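Local coordinates for protein 1-Cys peroxiredoxin (Vibrio vulnificus MO6-24/O, PDB 5K2I) that probably reduces hydrogen peroxide as a 1-Cys peroxiredoxin of the thioredoxin superfamily, with a further likely role in scavenging nitric oxide, at residues L37-G42 and Q123-I128; T12-T17 and N77-M82. All blocks are in the same frame, centred on the assembly; numbering follows the deposited sequence. Where two conformers were deposited one is given.

Contact 1: L37-G42 and Q123-I128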
ATOM      1  N   LEU A  37      -3.572   5.966  19.467  1.00  8.07           N
ATOM      2  CA  LEU A  37      -3.279   4.559  19.205  1.00  7.43           C
ATOM      3  C   LEU A  37      -3.255   4.333  17.715  1.00  7.56           C
ATOM      4  O   LEU A  37      -4.186   4.740  17.019  1.00  8.53           O
ATOM      5  CB  LEU A  37      -4.335   3.669  19.853  1.00  7.58           C
ATOM      6  CG  LEU A  37      -4.259   2.156  19.645  1.00  8.24           C
ATOM      7  CD1 LEU A  37      -3.055   1.604  20.369  1.00 10.59           C
ATOM      8  CD2 LEU A  37      -5.537   1.483  20.134  1.00 10.04           C
ATOM      9  N   PHE A  38      -2.210   3.692  17.207  1.00  7.56           N
ATOM     10  CA  PHE A  38      -2.188   3.371  15.783  1.00  7.98           C
ATOM     11  C   PHE A  38      -1.793   1.917  15.588  1.00  7.91           C
ATOM     12  O   PHE A  38      -1.030   1.348  16.378  1.00  7.93           O
ATOM     13  CB  PHE A  38      -1.247   4.316  14.991  1.00  8.47           C
ATOM     14  CG  PHE A  38       0.201   4.198  15.368  1.00  7.27           C
ATOM     15  CD1 PHE A  38       0.700   4.912  16.441  1.00 10.74           C
ATOM     16  CD2 PHE A  38       1.049   3.362  14.663  1.00  9.84           C
ATOM     17  CE1 PHE A  38       2.031   4.804  16.805  1.00  9.64           C
ATOM     18  CE2 PHE A  38       2.376   3.244  15.019  1.00 11.93           C
ATOM     19  CZ  PHE A  38       2.868   3.963  16.090  1.00 13.35           C
ATOM     20  N   ALA A  39      -2.353   1.320  14.540  1.00  7.14           N
ATOM     21  CA  ALA A  39      -2.149  -0.089  14.248  1.00  6.96           C
ATOM     22  C   ALA A  39      -1.502  -0.309  12.894  1.00  7.95           C
ATOM     23  O   ALA A  39      -1.679   0.493  11.966  1.00  8.44           O
ATOM     24  CB  ALA A  39      -3.481  -0.832  14.301  1.00  8.75           C
ATOM     25  N   VAL A  40      -0.787  -1.427  12.797  1.00  7.86           N
ATOM     26  CA  VAL A  40      -0.154  -1.881  11.566  1.00  8.20           C
ATOM     27  C   VAL A  40      -0.466  -3.356  11.378  1.00  8.07           C
ATOM     28  O   VAL A  40      -0.884  -4.024  12.326  1.00  8.32           O
ATOM     29  CB  VAL A  40       1.381  -1.669  11.595  1.00  9.07           C
ATOM     30  CG1 VAL A  40       1.704  -0.179  11.646  1.00 12.38           C
ATOM     31  CG2 VAL A  40       2.022  -2.442  12.767  1.00 11.74           C
ATOM     32  N   PRO A  41      -0.273  -3.874  10.154  1.00  7.67           N
ATOM     33  CA  PRO A  41      -0.520  -5.299   9.936  1.00  8.47           C
ATOM     34  C   PRO A  41       0.546  -6.179  10.557  1.00  7.75           C
ATOM     35  O   PRO A  41       0.317  -7.379  10.759  1.00  9.19           O
ATOM     36  CB  PRO A  41      -0.487  -5.439   8.411  1.00  9.86           C
ATOM     37  CG  PRO A  41      -0.709  -4.048   7.885  1.00 12.32           C
ATOM     38  CD  PRO A  41      -0.033  -3.160   8.886  1.00 10.47           C
ATOM     39  N   GLY A  42       1.700  -5.602  10.870  1.00  8.24           N
ATOM     40  CA  GLY A  42       2.729  -6.381  11.530  1.00  8.33           C
ATOM     41  C   GLY A  42       3.937  -5.547  11.884  1.00  8.31           C
ATOM     42  O   GLY A  42       4.326  -4.641  11.134  1.00  9.29           O
ATOM     43  N   GLN A 123      -5.931  -4.310  10.239  1.00  8.19           N
ATOM     44  CA  GLN A 123      -5.898  -3.212   9.276  1.00  7.49           C
ATOM     45  C   GLN A 123      -5.082  -2.067   9.861  1.00  8.01           C
ATOM     46  O   GLN A 123      -4.916  -1.982  11.088  1.00  8.14           O
ATOM     47  CB  GLN A 123      -7.313  -2.738   8.946  1.00  8.77           C
ATOM     48  CG  GLN A 123      -8.151  -3.797   8.227  1.00  8.91           C
ATOM     49  CD  GLN A 123      -9.612  -3.380   8.094  1.00 11.05           C
ATOM     50  OE1 GLN A 123     -10.526  -4.138   8.449  1.00 13.36           O
ATOM     51  NE2 GLN A 123      -9.835  -2.178   7.592  1.00 10.14           N
ATOM     52  N   ARG A 124      -4.631  -1.168   8.993  1.00  7.15           N
ATOM     53  CA  ARG A 124      -4.015   0.083   9.428  1.00  7.14           C
ATOM     54  C   ARG A 124      -5.080   1.080   9.846  1.00  7.00           C
ATOM     55  O   ARG A 124      -6.009   1.341   9.094  1.00  9.02           O
ATOM     56  CB  ARG A 124      -3.171   0.686   8.305  1.00  7.97           C
ATOM     57  CG  ARG A 124      -1.984  -0.165   7.923  1.00  9.14           C
ATOM     58  CD  ARG A 124      -1.118   0.513   6.862  1.00 10.15           C
ATOM     59  NE  ARG A 124      -0.036  -0.367   6.433  1.00 11.18           N
ATOM     60  CZ  ARG A 124      -0.162  -1.269   5.466  1.00 13.47           C
ATOM     61  NH1 ARG A 124      -1.318  -1.403   4.830  1.00 16.60           N
ATOM     62  NH2 ARG A 124       0.862  -2.047   5.137  1.00 13.61           N
ATOM     63  N   TYR A 125      -4.950   1.626  11.052  1.00  6.21           N
ATOM     64  CA  TYR A 125      -5.845   2.668  11.510  1.00  7.63           C
ATOM     65  C   TYR A 125      -5.153   3.498  12.581  1.00  5.90           C
ATOM     66  O   TYR A 125      -4.126   3.087  13.143  1.00  6.85           O
ATOM     67  CB  TYR A 125      -7.169   2.075  12.055  1.00  8.85           C
ATOM     68  CG  TYR A 125      -7.003   1.223  13.312  1.00  6.85           C
ATOM     69  CD1 TYR A 125      -6.852   1.814  14.562  1.00  7.80           C
ATOM     70  CD2 TYR A 125      -6.969  -0.166  13.240  1.00  7.73           C
ATOM     71  CE1 TYR A 125      -6.675   1.048  15.703  1.00  8.20           C
ATOM     72  CE2 TYR A 125      -6.806  -0.943  14.382  1.00  7.01           C
ATOM     73  CZ  TYR A 125      -6.648  -0.324  15.604  1.00  7.41           C
ATOM     74  OH  TYR A 125      -6.464  -1.098  16.730  1.00  9.08           O
ATOM     75  N   ALA A 126      -5.740   4.640  12.898  1.00  7.17           N
ATOM     76  CA  ALA A 126      -5.274   5.433  14.024  1.00  7.90           C
ATOM     77  C   ALA A 126      -6.468   6.033  14.727  1.00  8.45           C
ATOM     78  O   ALA A 126      -7.476   6.376  14.091  1.00  8.48           O
ATOM     79  CB  ALA A 126      -4.305   6.518  13.572  1.00 10.40           C
ATOM     80  N   MET A 127      -6.346   6.134  16.042  1.00  7.34           N
ATOM     81  CA  MET A 127      -7.395   6.633  16.915  1.00  7.99           C
ATOM     82  C   MET A 127      -6.898   7.716  17.851  1.00  7.70           C
ATOM     83  O   MET A 127      -5.736   7.683  18.297  1.00  9.49           O
ATOM     84  CB  MET A 127      -7.938   5.524  17.812  1.00 11.64           C
ATOM     85  CG  MET A 127      -8.687   4.425  17.186  1.00 13.45           C
ATOM     86  SD  MET A 127      -9.024   3.275  18.543  1.00 12.30           S
ATOM     87  CE  MET A 127     -10.052   2.116  17.657  1.00 13.42           C
ATOM     88  N   ILE A 128      -7.796   8.635  18.187  1.00  8.81           N
ATOM     89  CA  ILE A 128      -7.663   9.424  19.406  1.00  8.27           C
ATOM     90  C   ILE A 128      -8.696   8.889  20.392  1.00  9.54           C
ATOM     91  O   ILE A 128      -9.880   8.786  20.062  1.00  9.58           O
ATOM     92  CB  ILE A 128      -7.892  10.922  19.160  1.00  9.63           C
ATOM     93  CG1 ILE A 128      -6.877  11.458  18.143  1.00 10.85           C
ATOM     94  CG2 ILE A 128      -7.821  11.715  20.480  1.00 11.96           C
ATOM     95  CD1 ILE A 128      -7.207  12.849  17.608  1.00 13.91           C
TER
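Strands 37-40 and 125-128 run antiparallel, at 169°, in the central sheet of a thioredoxin-type fold. L37 and M127 form a hydrogen-bonded pair. L37 N donates to M127 O at 3.0 Å, and M127 N returns a bond to L37 O at 2.8 Å, nearly along the C=O axis. Two residues on, A39 N donates to Y125 O at 2.9 Å. F38 and A126 make the non-hydrogen-bonded pair between these bonds, with their CB atoms 4.0 Å apart.

On the face that carries L37, A39, Y125 and M127, the A39 methyl lies over the Y125 ring. This is a CH-pi contact, with A39 CB 3.6 Å from the centroid of the Y125 ring. The methyl is offset toward the rim and comes closest to CE2. Y125 CG takes the crowded place between its backbone N and carbonyl carbon (chi1 65°), and the ring reaches back across to A39. F104 and L108 of helix 103-108 cover this face. On the other face, the F38 ring stacks with Y56.

Past the paired residues, R124 meets P41, the first residue of the PxxxTxxC motif that in peroxiredoxins holds the peroxidatic cysteine. The R124 chain is extended from CG to NE and crosses the proline ring obliquely. Its head is held by polar partners: NE bonds T47 OG1, NH2 bonds P46 O, and NH1 makes a salt bridge with E140. Together they fix how the head is turned; those to T47 and P46 tie R124 to the motif loop. F145 of the second subunit packs on both P41 and R124. P41 CG sits 3.7 Å above the plane of the R124 guanidinium, over its centre.

Contact 2: T12-T17 and N77-M82; sequences TLSQLT and NDAFVM
A79 makes the close part of this contact. Its methyl points at strand 12-17, where A79 CB lies 3.9 Å from the backbone N of L16 and 3.9 Å from the side-chain OG of S14. Next to it, L16 reaches F80. L16 CG is anti to the backbone N (chi1 -174°), and the two side chains cross obliquely. L16 CD2 comes to 3.5 Å from F80 CE1, and CD1 lies near the same ring carbon. F80 leaves its backbone pointing away from the strand, but its ring swings back to L16.

The contact joins the N-terminal beta-hairpin, strands 12-17 and 20-25, to the first turn of helix 79-88. M21 of the hairpin also touches A79 and F80. D78 is the N-cap of the helix. Its OD1 accepts from V81 N at 3.0 Å, met from above the carboxylate plane, and more weakly from F80 N.

Beside the A79 methyl the packing loosens. No direct hydrogen bond joins strand to helix. A single water spans them instead, accepting from L16 N at 2.9 Å and donating to A79 O at 2.8 Å. F80 lies at the solvent side of the contact. Q15 points away from the helix, and its OE1 bonds H24 NE2 within the hairpin.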
ATOM      1  N   THR A  12      -7.725  -6.735  26.750  1.00 12.12           N
ATOM      2  CA  THR A  12      -6.351  -6.481  27.169  1.00 10.16           C
ATOM      3  C   THR A  12      -5.390  -6.440  25.992  1.00 10.99           C
ATOM      4  O   THR A  12      -5.671  -6.969  24.916  1.00 13.84           O
ATOM      5  CB  THR A  12      -5.839  -7.537  28.172  1.00 14.72           C
ATOM      6  OG1 THR A  12      -5.729  -8.819  27.533  1.00 16.99           O
ATOM      7  CG2 THR A  12      -6.796  -7.635  29.353  1.00 11.50           C
ATOM      8  N   LEU A  13      -4.266  -5.761  26.214  1.00  9.52           N
ATOM      9  CA  LEU A  13      -3.125  -5.789  25.299  1.00  9.28           C
ATOM     10  C   LEU A  13      -1.895  -6.059  26.146  1.00  9.09           C
ATOM     11  O   LEU A  13      -1.844  -5.619  27.291  1.00 11.02           O
ATOM     12  CB  LEU A  13      -2.996  -4.477  24.537  1.00  9.10           C
ATOM     13  CG  LEU A  13      -4.088  -4.158  23.520  1.00  8.33           C
ATOM     14  CD1 LEU A  13      -3.965  -2.724  23.047  1.00 10.56           C
ATOM     15  CD2 LEU A  13      -4.027  -5.125  22.339  1.00 10.89           C
ATOM     16  N   SER A  14      -0.921  -6.786  25.610  1.00  8.88           N
ATOM     17  CA  SER A  14       0.192  -7.239  26.436  0.53  9.52           C
ATOM     18  C   SER A  14       1.495  -6.495  26.184  1.00 10.34           C
ATOM     19  O   SER A  14       1.736  -5.941  25.106  1.00  9.63           O
ATOM     20  CB  SER A  14       0.418  -8.741  26.248  0.53 11.17           C
ATOM     21  OG  SER A  14       0.734  -9.074  24.910  0.53 13.95           O
ATOM     22  N   GLN A  15       2.333  -6.485  27.210  1.00 10.08           N
ATOM     23  CA  GLN A  15       3.621  -5.831  27.157  1.00 10.80           C
ATOM     24  C   GLN A  15       4.600  -6.626  28.011  1.00 13.08           C
ATOM     25  O   GLN A  15       4.239  -7.092  29.089  1.00 13.78           O
ATOM     26  CB  GLN A  15       3.509  -4.394  27.660  1.00 14.59           C
ATOM     27  CG  GLN A  15       4.795  -3.603  27.531  1.00 16.45           C
ATOM     28  CD  GLN A  15       4.789  -2.350  28.381  1.00 17.40           C
ATOM     29  OE1 GLN A  15       3.869  -2.117  29.161  1.00 19.06           O
ATOM     30  NE2 GLN A  15       5.828  -1.533  28.235  1.00 23.95           N
ATOM     31  N   LEU A  16       5.827  -6.787  27.526  1.00 10.54           N
ATOM     32  CA  LEU A  16       6.892  -7.405  28.312  1.00 12.00           C
ATOM     33  C   LEU A  16       7.571  -6.334  29.147  1.00 14.42           C
ATOM     34  O   LEU A  16       8.038  -5.330  28.604  1.00 16.77           O
ATOM     35  CB  LEU A  16       7.908  -8.097  27.403  1.00 14.36           C
ATOM     36  CG  LEU A  16       8.988  -8.891  28.130  1.00 19.28           C
ATOM     37  CD1 LEU A  16       8.384 -10.157  28.729  1.00 19.35           C
ATOM     38  CD2 LEU A  16      10.121  -9.222  27.182  1.00 23.04           C
ATOM     39  N   THR A  17       7.610  -6.533  30.463  1.00 14.59           N
ATOM     40  CA  THR A  17       8.314  -5.626  31.368  1.00 15.02           C
ATOM     41  C   THR A  17       9.319  -6.428  32.199  1.00 16.68           C
ATOM     42  O   THR A  17       9.447  -7.628  32.011  1.00 15.72           O
ATOM     43  CB  THR A  17       7.357  -4.892  32.309  1.00 17.76           C
ATOM     44  OG1 THR A  17       6.821  -5.824  33.259  1.00 17.07           O
ATOM     45  CG2 THR A  17       6.217  -4.255  31.522  1.00 20.28           C
ATOM     46  N   ASN A  77       0.829  -9.168  16.891  1.00  6.71           N
ATOM     47  CA  ASN A  77       2.157  -9.736  17.101  1.00  8.90           C
ATOM     48  C   ASN A  77       2.237 -10.051  18.580  1.00  8.89           C
ATOM     49  O   ASN A  77       1.462  -9.500  19.365  1.00  9.65           O
ATOM     50  CB  ASN A  77       3.289  -8.764  16.749  1.00  7.69           C
ATOM     51  CG  ASN A  77       3.496  -8.602  15.251  1.00  8.49           C
ATOM     52  OD1 ASN A  77       3.060  -7.610  14.665  1.00  8.67           O
ATOM     53  ND2 ASN A  77       4.183  -9.555  14.632  1.00  9.80           N
ATOM     54  N   ASP A  78       3.188 -10.888  18.971  1.00  9.18           N
ATOM     55  CA  ASP A  78       3.407 -11.120  20.395  1.00  9.02           C
ATOM     56  C   ASP A  78       4.284 -10.033  20.997  1.00  8.55           C
ATOM     57  O   ASP A  78       4.916  -9.244  20.279  1.00  8.08           O
ATOM     58  CB  ASP A  78       4.043 -12.481  20.629  1.00  9.39           C
ATOM     59  CG  ASP A  78       5.386 -12.587  19.973  1.00  9.01           C
ATOM     60  OD1 ASP A  78       6.355 -12.077  20.585  1.00  9.68           O
ATOM     61  OD2 ASP A  78       5.460 -13.151  18.856  1.00 11.19           O
ATOM     62  N   ALA A  79       4.320 -10.005  22.327  1.00  8.11           N
ATOM     63  CA  ALA A  79       5.008  -8.954  23.048  1.00  8.51           C
ATOM     64  C   ALA A  79       6.525  -8.966  22.857  1.00  8.65           C
ATOM     65  O   ALA A  79       7.150  -7.912  22.966  1.00  8.77           O
ATOM     66  CB  ALA A  79       4.652  -9.048  24.545  1.00  9.30           C
ATOM     67  N   PHE A  80       7.126 -10.121  22.576  1.00  8.65           N
ATOM     68  CA  PHE A  80       8.582 -10.122  22.336  1.00  8.40           C
ATOM     69  C   PHE A  80       8.912  -9.436  21.015  1.00  8.68           C
ATOM     70  O   PHE A  80       9.845  -8.626  20.939  1.00  9.71           O
ATOM     71  CB  PHE A  80       9.155 -11.545  22.331  1.00  9.61           C
ATOM     72  CG  PHE A  80       9.009 -12.261  23.647  1.00 11.68           C
ATOM     73  CD1 PHE A  80       9.726 -11.858  24.754  1.00 14.26           C
ATOM     74  CD2 PHE A  80       8.125 -13.321  23.772  1.00 14.98           C
ATOM     75  CE1 PHE A  80       9.582 -12.513  25.975  1.00 16.56           C
ATOM     76  CE2 PHE A  80       7.972 -13.988  24.988  1.00 17.29           C
ATOM     77  CZ  PHE A  80       8.699 -13.571  26.093  1.00 18.66           C
ATOM     78  N   VAL A  81       8.142  -9.742  19.981  1.00  7.27           N
ATOM     79  CA  VAL A  81       8.358  -9.097  18.692  1.00  8.67           C
ATOM     80  C   VAL A  81       8.076  -7.595  18.780  1.00  8.06           C
ATOM     81  O   VAL A  81       8.817  -6.794  18.218  1.00  9.30           O
ATOM     82  CB  VAL A  81       7.494  -9.750  17.602  1.00  8.83           C
ATOM     83  CG1 VAL A  81       7.560  -8.949  16.305  1.00  9.38           C
ATOM     84  CG2 VAL A  81       7.960 -11.172  17.359  1.00  9.40           C
ATOM     85  N   MET A  82       7.032  -7.197  19.511  1.00  8.49           N
ATOM     86  CA  MET A  82       6.736  -5.766  19.633  1.00  9.05           C
ATOM     87  C   MET A  82       7.845  -5.002  20.369  1.00  7.89           C
ATOM     88  O   MET A  82       8.197  -3.881  19.984  1.00  8.51           O
ATOM     89  CB  MET A  82       5.388  -5.530  20.326  1.00  9.40           C
ATOM     90  CG  MET A  82       4.172  -5.964  19.498  1.00 10.23           C
ATOM     91  SD  MET A  82       4.043  -5.107  17.902  1.00  9.98           S
ATOM     92  CE  MET A  82       3.499  -3.484  18.424  1.00 11.87           C
TER
HETATM   93  O   HOH W   1       6.452  -5.953  24.811  1.00 11.26           O

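How the contacts relate
The four segments alternate along the chain: 12-17, 37-42, 77-82, 123-128. The centres of contacts 1 and 2 lie about 15 Å apart. Contact 1 is buried in the central mixed sheet, while contact 2 sits at the surface, where the N-terminal hairpin meets helix 79-88. Strand 70-75 connects them. It runs parallel to strand 34-40 and leads into segment 77-82. The two contacts also touch directly, with G42 CA 3.4 Å from N77 OD1. That same oxygen accepts from A43 N. The start of the peroxiredoxin motif loop is thus joined to the turn before helix 79-88, a link between the sheet core and the outer helix-hairpin packing.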